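PDB 4EFI: 3-oxoacyl-(Acyl-carrier protein) synthase from Burkholderia xenovorans, which probably catalyses the condensation of an acyl group with a malonyl-type extender on acyl-carrier protein, as 3-oxoacyl-ACP synthases of the thiolase superfamily do. Local coordinates for residues V22-S28 and I348-T354; L77-W83 and M179-E183; L91-T97 and L152-I158; L172-T178 and Y298-A304; L268-L274 and V291-I295. All blocks are in the same frame, centred on the assembly; numbering follows the deposited sequence.

Contact 1: residues V22-S28 and I348-T354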
# COMPACT_ATOMS: atom_id res chain seq x y z
N VAL A 22 -12.63 2.10 -5.75
CA VAL A 22 -11.70 1.74 -4.67
C VAL A 22 -12.43 1.91 -3.33
O VAL A 22 -13.06 2.94 -3.09
CB VAL A 22 -10.46 2.67 -4.62
CG1 VAL A 22 -9.45 2.17 -3.57
CG2 VAL A 22 -9.79 2.81 -5.97
N VAL A 23 -12.40 0.88 -2.49
CA VAL A 23 -12.92 1.01 -1.13
C VAL A 23 -11.84 0.56 -0.13
O VAL A 23 -11.17 -0.47 -0.34
CB VAL A 23 -14.19 0.17 -0.91
CG1 VAL A 23 -14.65 0.22 0.54
CG2 VAL A 23 -15.30 0.66 -1.82
N SER A 24 -11.72 1.29 0.96
CA SER A 24 -10.83 0.92 2.07
C SER A 24 -11.68 0.57 3.27
O SER A 24 -12.72 1.21 3.51
CB SER A 24 -9.92 2.08 2.45
OG SER A 24 -9.12 2.50 1.36
N CYS A 25 -11.21 -0.38 4.06
CA CYS A 25 -11.83 -0.75 5.33
C CYS A 25 -10.76 -0.74 6.41
O CYS A 25 -9.71 -1.40 6.30
CB CYS A 25 -12.46 -2.14 5.26
SG CYS A 25 -13.24 -2.66 6.82
N VAL A 26 -10.99 0.02 7.47
CA VAL A 26 -10.09 0.10 8.61
C VAL A 26 -10.75 -0.46 9.87
O VAL A 26 -11.97 -0.42 10.01
CB VAL A 26 -9.62 1.55 8.89
CG1 VAL A 26 -8.80 2.05 7.73
CG2 VAL A 26 -10.81 2.51 9.17
N PRO A 27 -9.96 -1.01 10.80
CA PRO A 27 -10.51 -1.39 12.09
C PRO A 27 -11.21 -0.21 12.75
O PRO A 27 -10.74 0.91 12.70
CB PRO A 27 -9.27 -1.85 12.89
CG PRO A 27 -8.34 -2.33 11.83
CD PRO A 27 -8.54 -1.35 10.69
N SER A 28 -12.32 -0.49 13.42
CA SER A 28 -13.02 0.53 14.19
C SER A 28 -12.26 0.90 15.46
O SER A 28 -12.51 1.97 16.00
CB SER A 28 -14.44 0.07 14.54
OG SER A 28 -14.43 -1.07 15.34
N ILE A 348 -17.66 5.27 -6.84
CA ILE A 348 -17.45 4.31 -5.77
C ILE A 348 -16.02 4.45 -5.28
O ILE A 348 -15.09 3.78 -5.75
CB ILE A 348 -17.79 2.86 -6.19
CG1 ILE A 348 -19.19 2.82 -6.80
CG2 ILE A 348 -17.72 1.91 -5.01
CD1 ILE A 348 -20.29 3.37 -5.87
N VAL A 349 -15.85 5.39 -4.36
CA VAL A 349 -14.60 5.63 -3.66
C VAL A 349 -15.02 5.87 -2.22
O VAL A 349 -15.73 6.85 -1.94
CB VAL A 349 -13.90 6.89 -4.19
CG1 VAL A 349 -12.62 7.17 -3.40
CG2 VAL A 349 -13.62 6.76 -5.68
N ASP A 350 -14.65 5.01 -1.29
CA ASP A 350 -15.19 5.08 0.06
C ASP A 350 -14.25 4.48 1.08
O ASP A 350 -13.40 3.68 0.73
CB ASP A 350 -16.54 4.37 0.13
CG ASP A 350 -17.58 5.14 0.94
OD1 ASP A 350 -17.20 5.93 1.84
OD2 ASP A 350 -18.78 4.94 0.65
N THR A 351 -14.42 4.89 2.33
CA THR A 351 -13.67 4.38 3.47
C THR A 351 -14.69 3.96 4.51
O THR A 351 -15.53 4.78 4.91
CB THR A 351 -12.71 5.42 4.07
OG1 THR A 351 -11.91 6.00 3.04
CG2 THR A 351 -11.82 4.78 5.09
N ILE A 352 -14.67 2.69 4.92
CA ILE A 352 -15.60 2.15 5.91
C ILE A 352 -14.78 1.58 7.06
O ILE A 352 -13.57 1.45 6.97
CB ILE A 352 -16.50 1.05 5.30
CG1 ILE A 352 -15.66 -0.13 4.77
CG2 ILE A 352 -17.34 1.63 4.16
CD1 ILE A 352 -16.49 -1.34 4.34
N GLU A 353 -15.45 1.21 8.14
CA GLU A 353 -14.77 0.53 9.22
C GLU A 353 -15.40 -0.80 9.51
O GLU A 353 -16.51 -1.11 9.05
CB GLU A 353 -14.63 1.41 10.47
CG GLU A 353 -15.89 1.80 11.10
CD GLU A 353 -15.73 2.81 12.28
OE1 GLU A 353 -14.63 3.37 12.58
OE2 GLU A 353 -16.76 3.04 12.94
N THR A 354 -14.69 -1.63 10.26
CA THR A 354 -15.22 -2.91 10.67
C THR A 354 -16.41 -2.76 11.60
O THR A 354 -16.66 -1.67 12.15
CB THR A 354 -14.15 -3.73 11.41
OG1 THR A 354 -13.67 -2.98 12.54
CG2 THR A 354 -12.98 -4.07 10.51
OXT THR A 354 -17.12 -3.74 11.84
O HOH W 1 -14.13 -4.18 14.88
O HOH W 2 -14.36 3.84 15.40
O HOH W 3 -17.23 -1.85 14.66
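I352 packs against C25 where strands 22-26 and 349-353 pair in parallel, the latter closing an edge of a mixed sheet of the thiolase fold. Five bridges from V22-V349 to V26-E353 set the register, and the short axes lie at 21°. Alternate backbone bonds zip the pair together, among them I352 N to S24 O at 2.8 Å (168° at the hydrogen). Traced outward, I352 has CB 4.2 Å from S24 O; CG1, held between backbone N and carbonyl carbon (chi1 60°), comes to 3.5 Å from S24 O and 3.8 Å from C25 CB, and I352 CD1 lies 4.2 Å from C25 CB. On the face carrying V22, S24 and V26, the hydroxyls of S24 and T351 both bond T311 of helix 305-313. E353 lays its carboxylate beside S28 and forms a salt bridge with R58. Past the last bridge, S28 N donates to T354 OG1 at 3.0 Å, and one water donates to both S28 O (2.7 Å) and E353 OE1 (2.9 Å).

Contact 2: residues L77-W83 and M179-E183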
# COMPACT_ATOMS: atom_id res chain seq x y z
N LEU A 77 -17.48 -2.47 -2.23
CA LEU A 77 -17.11 -2.10 -3.58
C LEU A 77 -18.03 -2.75 -4.62
O LEU A 77 -18.55 -2.09 -5.53
CB LEU A 77 -15.67 -2.51 -3.84
CG LEU A 77 -15.11 -2.34 -5.25
CD1 LEU A 77 -14.97 -0.89 -5.65
CD2 LEU A 77 -13.75 -3.04 -5.37
N LEU A 78 -18.21 -4.06 -4.50
CA LEU A 78 -19.05 -4.78 -5.45
C LEU A 78 -20.49 -4.29 -5.39
O LEU A 78 -21.16 -4.16 -6.43
CB LEU A 78 -19.01 -6.29 -5.20
CG LEU A 78 -17.67 -6.96 -5.50
CD1 LEU A 78 -17.63 -8.36 -4.96
CD2 LEU A 78 -17.34 -6.94 -6.99
N ALA A 79 -21.01 -4.03 -4.19
CA ALA A 79 -22.37 -3.52 -4.06
C ALA A 79 -22.49 -2.16 -4.70
O ALA A 79 -23.47 -1.88 -5.36
CB ALA A 79 -22.76 -3.44 -2.59
N GLY A 80 -21.52 -1.29 -4.48
CA GLY A 80 -21.54 0.03 -5.09
C GLY A 80 -21.50 0.01 -6.60
O GLY A 80 -22.21 0.75 -7.27
N LEU A 81 -20.62 -0.81 -7.15
CA LEU A 81 -20.49 -0.94 -8.59
C LEU A 81 -21.66 -1.68 -9.22
O LEU A 81 -21.92 -1.51 -10.41
CB LEU A 81 -19.20 -1.68 -8.95
CG LEU A 81 -17.94 -0.88 -8.70
CD1 LEU A 81 -16.70 -1.75 -8.87
CD2 LEU A 81 -17.85 0.34 -9.60
N GLY A 82 -22.32 -2.53 -8.44
CA GLY A 82 -23.35 -3.40 -8.98
C GLY A 82 -22.78 -4.53 -9.81
O GLY A 82 -23.47 -5.06 -10.70
N TRP A 83 -21.55 -4.94 -9.51
CA TRP A 83 -20.94 -6.06 -10.20
C TRP A 83 -21.39 -7.37 -9.58
O TRP A 83 -21.23 -7.57 -8.36
CB TRP A 83 -19.42 -5.95 -10.09
CG TRP A 83 -18.79 -4.94 -11.01
CD1 TRP A 83 -19.42 -4.04 -11.78
CD2 TRP A 83 -17.39 -4.77 -11.23
NE1 TRP A 83 -18.50 -3.30 -12.49
CE2 TRP A 83 -17.24 -3.74 -12.17
CE3 TRP A 83 -16.24 -5.40 -10.73
CZ2 TRP A 83 -15.98 -3.31 -12.62
CZ3 TRP A 83 -15.00 -4.97 -11.20
CH2 TRP A 83 -14.88 -3.95 -12.13
N MET A 179 -9.89 -2.80 -1.40
CA MET A 179 -10.23 -3.49 -2.63
C MET A 179 -10.35 -2.48 -3.76
O MET A 179 -11.07 -1.50 -3.62
CB MET A 179 -11.52 -4.32 -2.48
CG MET A 179 -11.71 -5.33 -3.62
SD MET A 179 -10.62 -6.77 -3.44
CE MET A 179 -11.57 -7.76 -2.31
N THR A 180 -9.65 -2.74 -4.86
CA THR A 180 -9.67 -1.93 -6.07
C THR A 180 -10.23 -2.76 -7.20
O THR A 180 -9.83 -3.93 -7.38
CB THR A 180 -8.24 -1.46 -6.45
OG1 THR A 180 -7.72 -0.64 -5.40
CG2 THR A 180 -8.23 -0.66 -7.76
N ALA A 181 -11.17 -2.19 -7.95
CA ALA A 181 -11.77 -2.85 -9.12
C ALA A 181 -11.10 -2.31 -10.36
O ALA A 181 -10.97 -1.10 -10.52
CB ALA A 181 -13.26 -2.54 -9.19
N LEU A 182 -10.73 -3.22 -11.25
CA LEU A 182 -10.21 -2.88 -12.57
C LEU A 182 -11.14 -3.46 -13.62
O LEU A 182 -11.64 -4.56 -13.46
CB LEU A 182 -8.82 -3.46 -12.81
CG LEU A 182 -7.75 -3.14 -11.79
CD1 LEU A 182 -6.47 -3.84 -12.22
CD2 LEU A 182 -7.52 -1.64 -11.65
N GLU A 183 -11.33 -2.74 -14.72
CA GLU A 183 -12.19 -3.21 -15.82
C GLU A 183 -11.62 -2.84 -17.18
O GLU A 183 -10.97 -1.81 -17.34
CB GLU A 183 -13.62 -2.63 -15.69
CG GLU A 183 -14.64 -3.32 -16.61
CD GLU A 183 -16.08 -2.92 -16.36
OE1 GLU A 183 -16.32 -1.74 -16.02
OE2 GLU A 183 -16.96 -3.79 -16.54
O HOH W 4 -18.76 -1.41 -14.65
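A181 presents its methyl group to three side chains of the other segment: L81 CD1 lies 3.5 Å from A181 CB, W83 CZ3 3.6 Å and L77 CD2 3.9 Å from the same carbon. Two residues earlier in the strand, M179 CG is met by L77 CD2 at 3.5 Å, the two side chains crossing at about a right angle. With CG anti to the backbone N (chi1 174°), L77 extends toward the strand. The indole of W83 meets L182 O at its edge, near the ring plane, with W83 CH2 3.6 Å from that oxygen. L81 CD1 sits 3.8 Å above the plane of the W83 ring, over its centre, so one leucine methyl touches both the indole face and A181. One water accepts from W83 NE1 and donates to E183 OE1, whose carboxylate is turned 58° from the ring. R149 ties these groups further, by a salt bridge with E183 OE2 and a cation-pi contact with W83. The end of helix 66-81 brings W83 over the strand: G82, at positive phi, is the C-prime residue of a Schellman motif, with W83 N bonded to L78 O at 3.2 Å. Here a helix layer packs on one face of the six-stranded sheet, as in the layered thiolase fold.

Contact 3: residues L91-T97 and L152-I158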
# COMPACT_ATOMS: atom_id res chain seq x y z
N LEU A 91 -8.70 -12.40 -8.75
CA LEU A 91 -8.51 -11.72 -7.48
C LEU A 91 -7.05 -11.90 -7.08
O LEU A 91 -6.55 -13.02 -6.94
CB LEU A 91 -9.42 -12.28 -6.39
CG LEU A 91 -9.35 -11.48 -5.08
CD1 LEU A 91 -10.69 -11.34 -4.39
CD2 LEU A 91 -8.31 -12.06 -4.14
N ILE A 92 -6.38 -10.77 -6.89
CA ILE A 92 -4.99 -10.76 -6.44
C ILE A 92 -4.95 -10.20 -5.04
O ILE A 92 -5.45 -9.10 -4.82
CB ILE A 92 -4.15 -9.89 -7.38
CG1 ILE A 92 -4.28 -10.37 -8.83
CG2 ILE A 92 -2.68 -9.92 -6.94
CD1 ILE A 92 -3.54 -9.50 -9.85
N PHE A 93 -4.39 -10.95 -4.10
CA PHE A 93 -4.26 -10.53 -2.70
C PHE A 93 -2.81 -10.19 -2.42
O PHE A 93 -1.93 -11.07 -2.39
CB PHE A 93 -4.76 -11.66 -1.77
CG PHE A 93 -4.65 -11.34 -0.28
CD1 PHE A 93 -5.36 -10.30 0.27
CD2 PHE A 93 -3.86 -12.09 0.56
CE1 PHE A 93 -5.28 -10.02 1.65
CE2 PHE A 93 -3.77 -11.82 1.91
CZ PHE A 93 -4.49 -10.80 2.46
N VAL A 94 -2.54 -8.91 -2.23
CA VAL A 94 -1.20 -8.41 -1.93
C VAL A 94 -1.17 -8.05 -0.46
O VAL A 94 -1.95 -7.18 -0.01
CB VAL A 94 -0.86 -7.17 -2.77
CG1 VAL A 94 0.53 -6.65 -2.40
CG2 VAL A 94 -0.96 -7.53 -4.25
N SER A 95 -0.30 -8.73 0.28
CA SER A 95 -0.26 -8.58 1.72
C SER A 95 0.97 -9.27 2.27
O SER A 95 1.51 -10.20 1.65
CB SER A 95 -1.48 -9.22 2.35
OG SER A 95 -1.51 -9.04 3.78
N GLN A 96 1.42 -8.83 3.44
CA GLN A 96 2.47 -9.51 4.20
C GLN A 96 1.90 -10.25 5.42
O GLN A 96 2.66 -10.84 6.17
CB GLN A 96 3.49 -8.48 4.64
CG GLN A 96 4.13 -7.78 3.47
CD GLN A 96 4.97 -6.59 3.85
OE1 GLN A 96 6.16 -6.56 3.59
NE2 GLN A 96 4.34 -5.60 4.43
N THR A 97 0.57 -10.19 5.59
CA THR A 97 -0.07 -10.74 6.78
C THR A 97 -1.26 -11.65 6.42
O THR A 97 -2.39 -11.42 6.83
CB THR A 97 -0.43 -9.62 7.80
OG1 THR A 97 -1.16 -8.56 7.15
CG2 THR A 97 0.85 -9.06 8.43
N LEU A 152 -8.30 -6.25 -6.85
CA LEU A 152 -7.04 -6.18 -6.15
C LEU A 152 -7.31 -5.96 -4.69
O LEU A 152 -7.77 -4.88 -4.28
CB LEU A 152 -6.16 -5.05 -6.68
CG LEU A 152 -5.94 -4.97 -8.18
CD1 LEU A 152 -5.18 -3.70 -8.50
CD2 LEU A 152 -5.23 -6.20 -8.70
N ALA A 153 -7.04 -6.99 -3.89
CA ALA A 153 -7.22 -6.95 -2.45
C ALA A 153 -5.86 -6.66 -1.85
O ALA A 153 -4.97 -7.52 -1.86
CB ALA A 153 -7.75 -8.30 -1.97
N VAL A 154 -5.63 -5.43 -1.38
CA VAL A 154 -4.32 -4.98 -0.96
C VAL A 154 -4.47 -4.50 0.49
O VAL A 154 -5.21 -3.54 0.76
CB VAL A 154 -3.77 -3.88 -1.87
CG1 VAL A 154 -2.37 -3.44 -1.38
CG2 VAL A 154 -3.75 -4.37 -3.31
N GLY A 155 -3.83 -5.19 1.42
CA GLY A 155 -4.07 -4.88 2.83
C GLY A 155 -3.05 -5.51 3.74
O GLY A 155 -2.30 -6.41 3.35
N ASP A 156 -3.02 -5.04 4.98
CA ASP A 156 -2.06 -5.56 5.94
C ASP A 156 -2.55 -5.26 7.34
O ASP A 156 -3.28 -4.27 7.56
CB ASP A 156 -0.68 -4.90 5.77
CG ASP A 156 0.37 -5.84 5.21
OD1 ASP A 156 0.29 -7.07 5.34
OD2 ASP A 156 1.33 -5.29 4.62
N THR A 157 -2.12 -6.07 8.29
CA THR A 157 -2.27 -5.74 9.71
C THR A 157 -0.87 -5.80 10.34
O THR A 157 -0.55 -6.69 11.12
CB THR A 157 -3.24 -6.67 10.47
OG1 THR A 157 -2.77 -8.01 10.40
CG2 THR A 157 -4.64 -6.62 9.87
N ILE A 158 -0.01 -4.85 9.99
CA ILE A 158 1.36 -4.86 10.49
C ILE A 158 1.39 -4.70 12.00
O ILE A 158 2.38 -5.08 12.64
CB ILE A 158 2.23 -3.75 9.84
CG1 ILE A 158 2.37 -4.01 8.35
CG2 ILE A 158 3.61 -3.63 10.53
CD1 ILE A 158 2.95 -5.36 7.98
O HOH W 5 -3.73 -10.11 8.89
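The F93 ring meets A153 at its edge, where A153 CB lies in the ring plane and 3.8 Å from F93 CD1. A second flat pair, the amide of Q96 and the carboxylate of D156, has planes 33° apart, and Q96 NE2 donates to D156 OD2 at 3.0 Å on the syn side, somewhat out of the carboxylate plane. D156 OD1 takes two further donors from 91-97: Q96 N, also syn, and T97 OG1 from the anti side at 2.8 Å. With three bonds from 91-97, the carboxylate is fixed in rotation; S302 OG adds another bond at OD2. T97 OG1 in turn accepts from T157 N at 2.9 Å (165° at the hydrogen); with OG1 between backbone N and carbonyl carbon (chi1 51°), the hydroxyl faces both D156 OD1 and T157 N. S95 OG accepts from T97 N in an ST turn that shapes the loop. Before these loops the strands are parallel, 4.7 Å apart at their axes, with A153 N bonded to I92 O and V94 N to A153 O. I92 and L152 lie alongside one another, pointing the same way, I92 CD1 3.9 Å from L152 CD2. Both chains are inner strands of the mixed sheet, between 120-124 and 176-184. Helix 130-143 packs on the face of I92, V94 and L152, while helices 66-81 and 105-112 meet F93 on the other.

Contact 4: residues L172-T178 and Y298-A304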
# COMPACT_ATOMS: atom_id res chain seq x y z
N LEU A 172 4.38 3.93 14.82
CA LEU A 172 4.32 4.21 13.40
C LEU A 172 3.18 3.55 12.63
O LEU A 172 2.53 4.17 11.81
CB LEU A 172 5.64 3.80 12.76
CG LEU A 172 5.75 4.03 11.26
CD1 LEU A 172 5.57 5.47 10.88
CD2 LEU A 172 7.10 3.52 10.78
N PHE A 173 2.95 2.27 12.90
CA PHE A 173 2.10 1.46 12.02
C PHE A 173 0.64 1.38 12.45
O PHE A 173 0.31 1.22 13.64
CB PHE A 173 2.67 0.05 11.88
CG PHE A 173 3.96 -0.00 11.12
CD1 PHE A 173 3.98 0.16 9.74
CD2 PHE A 173 5.17 -0.18 11.78
CE1 PHE A 173 5.20 0.12 9.04
CE2 PHE A 173 6.36 -0.21 11.08
CZ PHE A 173 6.38 -0.06 9.73
N GLY A 174 -0.22 1.45 11.44
CA GLY A 174 -1.64 1.20 11.59
C GLY A 174 -2.06 0.13 10.60
O GLY A 174 -1.26 -0.31 9.76
N ASP A 175 -3.33 -0.28 10.68
CA ASP A 175 -3.86 -1.37 9.87
C ASP A 175 -4.95 -0.89 8.92
O ASP A 175 -5.75 -0.03 9.27
CB ASP A 175 -4.43 -2.46 10.78
CG ASP A 175 -3.38 -3.07 11.69
OD1 ASP A 175 -2.18 -3.00 11.36
OD2 ASP A 175 -3.77 -3.65 12.73
N ALA A 176 -4.95 -1.42 7.70
CA ALA A 176 -6.02 -1.17 6.75
C ALA A 176 -6.07 -2.27 5.69
O ALA A 176 -5.07 -2.91 5.41
CB ALA A 176 -5.83 0.18 6.09
N GLY A 177 -7.24 -2.45 5.09
CA GLY A 177 -7.41 -3.34 3.96
C GLY A 177 -8.19 -2.62 2.87
O GLY A 177 -9.03 -1.78 3.17
N THR A 178 -7.92 -2.94 1.61
CA THR A 178 -8.56 -2.23 0.50
C THR A 178 -8.90 -3.18 -0.62
O THR A 178 -8.30 -4.26 -0.76
CB THR A 178 -7.66 -1.11 -0.05
OG1 THR A 178 -6.56 -1.66 -0.79
CG2 THR A 178 -7.12 -0.23 1.06
N TYR A 298 -4.19 7.58 10.33
CA TYR A 298 -4.13 6.15 10.06
C TYR A 298 -2.77 5.51 10.31
O TYR A 298 -2.66 4.28 10.27
CB TYR A 298 -4.60 5.82 8.64
CG TYR A 298 -6.00 6.29 8.41
CD1 TYR A 298 -7.08 5.63 9.00
CD2 TYR A 298 -6.25 7.45 7.67
CE1 TYR A 298 -8.38 6.11 8.83
CE2 TYR A 298 -7.53 7.93 7.51
CZ TYR A 298 -8.58 7.26 8.09
OH TYR A 298 -9.88 7.73 7.93
N GLY A 299 -1.75 6.32 10.60
CA GLY A 299 -0.39 5.80 10.64
C GLY A 299 0.04 5.29 9.28
O GLY A 299 -0.62 5.51 8.26
N ASN A 300 1.17 4.59 9.27
CA ASN A 300 1.70 3.93 8.08
C ASN A 300 0.98 2.59 7.97
O ASN A 300 1.11 1.75 8.86
CB ASN A 300 3.20 3.76 8.31
CG ASN A 300 3.91 2.94 7.26
OD1 ASN A 300 3.33 2.09 6.58
ND2 ASN A 300 5.22 3.16 7.16
N THR A 301 0.21 2.39 6.89
CA THR A 301 -0.58 1.17 6.71
C THR A 301 0.01 0.26 5.65
O THR A 301 -0.68 -0.55 5.04
CB THR A 301 -2.05 1.48 6.37
OG1 THR A 301 -2.12 2.29 5.18
CG2 THR A 301 -2.73 2.19 7.55
N SER A 302 1.32 0.36 5.48
CA SER A 302 2.04 -0.61 4.64
C SER A 302 1.41 -0.68 3.25
O SER A 302 1.28 0.34 2.58
CB SER A 302 1.99 -1.98 5.30
OG SER A 302 2.77 -2.94 4.58
N CYS A 303 1.25 -1.84 2.64
CA CYS A 303 0.77 -1.88 1.25
C CYS A 303 -0.57 -1.19 1.01
O CYS A 303 -0.87 -0.82 -0.12
CB CYS A 303 0.69 -3.32 0.72
SG CYS A 303 -0.39 -4.39 1.67
N ALA A 304 -1.38 -1.03 2.06
CA ALA A 304 -2.66 -0.34 1.92
C ALA A 304 -2.54 1.18 1.81
O ALA A 304 -3.55 1.85 1.55
CB ALA A 304 -3.57 -0.67 3.07
O HOH W 6 -4.94 2.74 10.57
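N300 is gripped by the 172-174 backbone through two bonds: N300 N donates to L172 O at 2.9 Å (171° at the hydrogen), and G174 N returns a bond to N300 O at 2.9 Å from well above the carbonyl plane. The side chain of N300 is held as well, its OD1 accepting from S302 N at 2.9 Å in an Asx turn and its ND2 donating to A272 O. Having CG anti to the backbone N (chi1 173°) lays the amide alongside F173, with F173 CE1 3.6 Å from N300 CG and the ring and amide planes 53° apart. N300 O lies at the edge of that ring. L172 CD2 sits over one face, offset toward the rim. Farther along, A304 CB fits against A176 CB at 3.9 Å, and T301 CG2 approaches G174 O. G174 CA makes a CA-H...O contact with Y298 O at 3.5 Å. In ketoacyl synthase III a Cys-His-Asn triad includes an asparagine on such a loop; N300, in the sequence Y-G-N-T-S, probably corresponds to it.

Contact 5: residues L268-L274 and V291-I295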
# COMPACT_ATOMS: atom_id res chain seq x y z
N LEU A 268 0.79 10.58 -5.07
CA LEU A 268 0.40 9.73 -3.95
C LEU A 268 1.57 8.85 -3.57
O LEU A 268 1.92 7.93 -4.32
CB LEU A 268 -0.78 8.87 -4.39
CG LEU A 268 -1.97 9.67 -4.89
CD1 LEU A 268 -2.94 8.77 -5.62
CD2 LEU A 268 -2.66 10.35 -3.72
N PHE A 269 2.18 9.13 -2.42
CA PHE A 269 3.30 8.36 -1.92
C PHE A 269 2.87 7.41 -0.84
O PHE A 269 2.01 7.72 -0.02
CB PHE A 269 4.36 9.28 -1.32
CG PHE A 269 5.15 10.06 -2.33
CD1 PHE A 269 4.63 11.21 -2.88
CD2 PHE A 269 6.40 9.62 -2.75
CE1 PHE A 269 5.35 11.94 -3.83
CE2 PHE A 269 7.12 10.35 -3.69
CZ PHE A 269 6.59 11.51 -4.23
N HIS A 270 3.53 6.26 -0.78
CA HIS A 270 3.43 5.42 0.39
C HIS A 270 3.71 6.28 1.60
O HIS A 270 4.68 7.05 1.62
CB HIS A 270 4.43 4.28 0.30
CG HIS A 270 4.68 3.61 1.62
ND1 HIS A 270 3.69 3.08 2.36
CD2 HIS A 270 5.86 3.40 2.33
CE1 HIS A 270 4.21 2.55 3.48
NE2 HIS A 270 5.53 2.75 3.46
N GLN A 271 2.87 6.15 2.63
CA GLN A 271 2.92 7.03 3.79
C GLN A 271 3.93 6.52 4.81
O GLN A 271 3.57 6.03 5.88
CB GLN A 271 1.52 7.16 4.39
CG GLN A 271 0.50 7.72 3.39
CD GLN A 271 0.62 9.22 3.23
OE1 GLN A 271 0.25 9.98 4.13
NE2 GLN A 271 1.13 9.66 2.08
N ALA A 272 5.21 6.61 4.47
CA ALA A 272 6.25 5.98 5.26
C ALA A 272 6.39 6.64 6.63
O ALA A 272 6.44 5.96 7.66
CB ALA A 272 7.58 6.03 4.51
N ASN A 273 6.52 7.96 6.61
CA ASN A 273 6.51 8.84 7.78
C ASN A 273 6.58 10.27 7.24
O ASN A 273 7.08 10.50 6.13
CB ASN A 273 7.63 8.53 8.78
CG ASN A 273 9.01 8.84 8.24
OD1 ASN A 273 9.42 9.99 8.22
ND2 ASN A 273 9.74 7.81 7.88
N LEU A 274 6.10 11.23 8.01
CA LEU A 274 5.94 12.58 7.48
C LEU A 274 7.28 13.24 7.16
O LEU A 274 7.41 13.91 6.15
CB LEU A 274 5.12 13.44 8.45
CG LEU A 274 4.78 14.84 7.93
CD1 LEU A 274 4.02 14.81 6.62
CD2 LEU A 274 3.98 15.58 8.99
N VAL A 291 0.72 16.78 -2.65
CA VAL A 291 1.25 15.53 -2.10
C VAL A 291 0.39 15.18 -0.88
O VAL A 291 0.69 15.60 0.23
CB VAL A 291 2.73 15.69 -1.69
CG1 VAL A 291 3.29 14.38 -1.10
CG2 VAL A 291 3.58 16.13 -2.87
N PRO A 292 -0.72 14.43 -1.08
CA PRO A 292 -1.65 14.19 0.04
C PRO A 292 -1.03 13.36 1.16
O PRO A 292 -0.17 12.51 0.94
CB PRO A 292 -2.79 13.43 -0.63
CG PRO A 292 -2.73 13.90 -2.08
CD PRO A 292 -1.28 13.98 -2.36
N VAL A 293 -1.49 13.62 2.38
CA VAL A 293 -1.00 12.93 3.56
C VAL A 293 -2.19 12.58 4.44
O VAL A 293 -3.05 13.43 4.72
CB VAL A 293 -0.02 13.82 4.37
CG1 VAL A 293 0.39 13.15 5.67
CG2 VAL A 293 1.21 14.13 3.54
N ASN A 294 -2.25 11.33 4.88
CA ASN A 294 -3.28 10.89 5.83
C ASN A 294 -2.68 10.08 6.97
O ASN A 294 -3.41 9.48 7.77
CB ASN A 294 -4.43 10.12 5.15
CG ASN A 294 -4.00 8.76 4.64
OD1 ASN A 294 -2.83 8.40 4.71
ND2 ASN A 294 -4.95 8.00 4.10
N ILE A 295 -1.37 10.15 7.13
CA ILE A 295 -0.65 9.41 8.16
C ILE A 295 -1.08 9.88 9.54
O ILE A 295 -1.02 9.14 10.53
CB ILE A 295 0.88 9.51 7.90
CG1 ILE A 295 1.60 8.29 8.49
CG2 ILE A 295 1.40 10.83 8.39
CD1 ILE A 295 3.11 8.31 8.33
O HOH W 7 1.32 11.49 -1.20
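Q271 and I295 carry most of this contact, with P292 next. Q271 turns its amide into the 292-294 backbone, its chain bent at chi2 (-78°). Its OE1 accepts from N294 N at 2.9 Å, the donor standing above the carbonyl plane rather than on a lone pair. On the other side of the amide, Q271 NE2 donates to F269 O of its own segment at 3.0 Å in an essentially straight bond (179° at the hydrogen). These two bonds fix the amide's rotation and identify which end is nitrogen; a weak bond from Q271 NE2 to P292 O at 3.3 Å adds to them. The N294 amide crosses Q271 at about a right angle, its plane 78° away, while N294 ND2 turns to T312. I295 sends CD1 against the turn, 3.4 Å from Q271 O and 3.5 Å from N273 CA. P292 offers its ring to L268, with P292 CG 3.9 Å from L268 CD2. One water accepts from F269 N and donates to P292 O. Around them, L274 CD1 meets V293 CG1. Q271 is the centre of an inverse gamma turn between strand 266-269 and the N-cap N273 of helix 274-283. H270 begins an H-Q-A-N sequence, as in ketoacyl synthase III, where the equivalent histidine is catalytic; H270 probably plays that part, and it touches both C128 and N300, consistent with an active-site loop.

How the contacts relate
Contacts 1, 2 and 3 all reach one six-stranded mixed sheet, and contact 4 joins it through strand 176-184; contact 5 joins the end of strand 266-269, in the five-stranded sheet, to the 291-295 loop. Contact 1 closes the widest loop of the chain, enclosing the others; contact 3 is nested within contact 2, and contact 5 within contact 4. Centres of contacts 1 and 2 lie about 13 Å apart, those of 3 and 4 about 11 Å and those of 4 and 5 about 11 Å, whereas 2 and 5 are about 25 Å apart. Contact 4 lies between the sheets: its 298-304 loop touches contacts 3 and 5, bringing loops from both halves of the thiolase-type fold together.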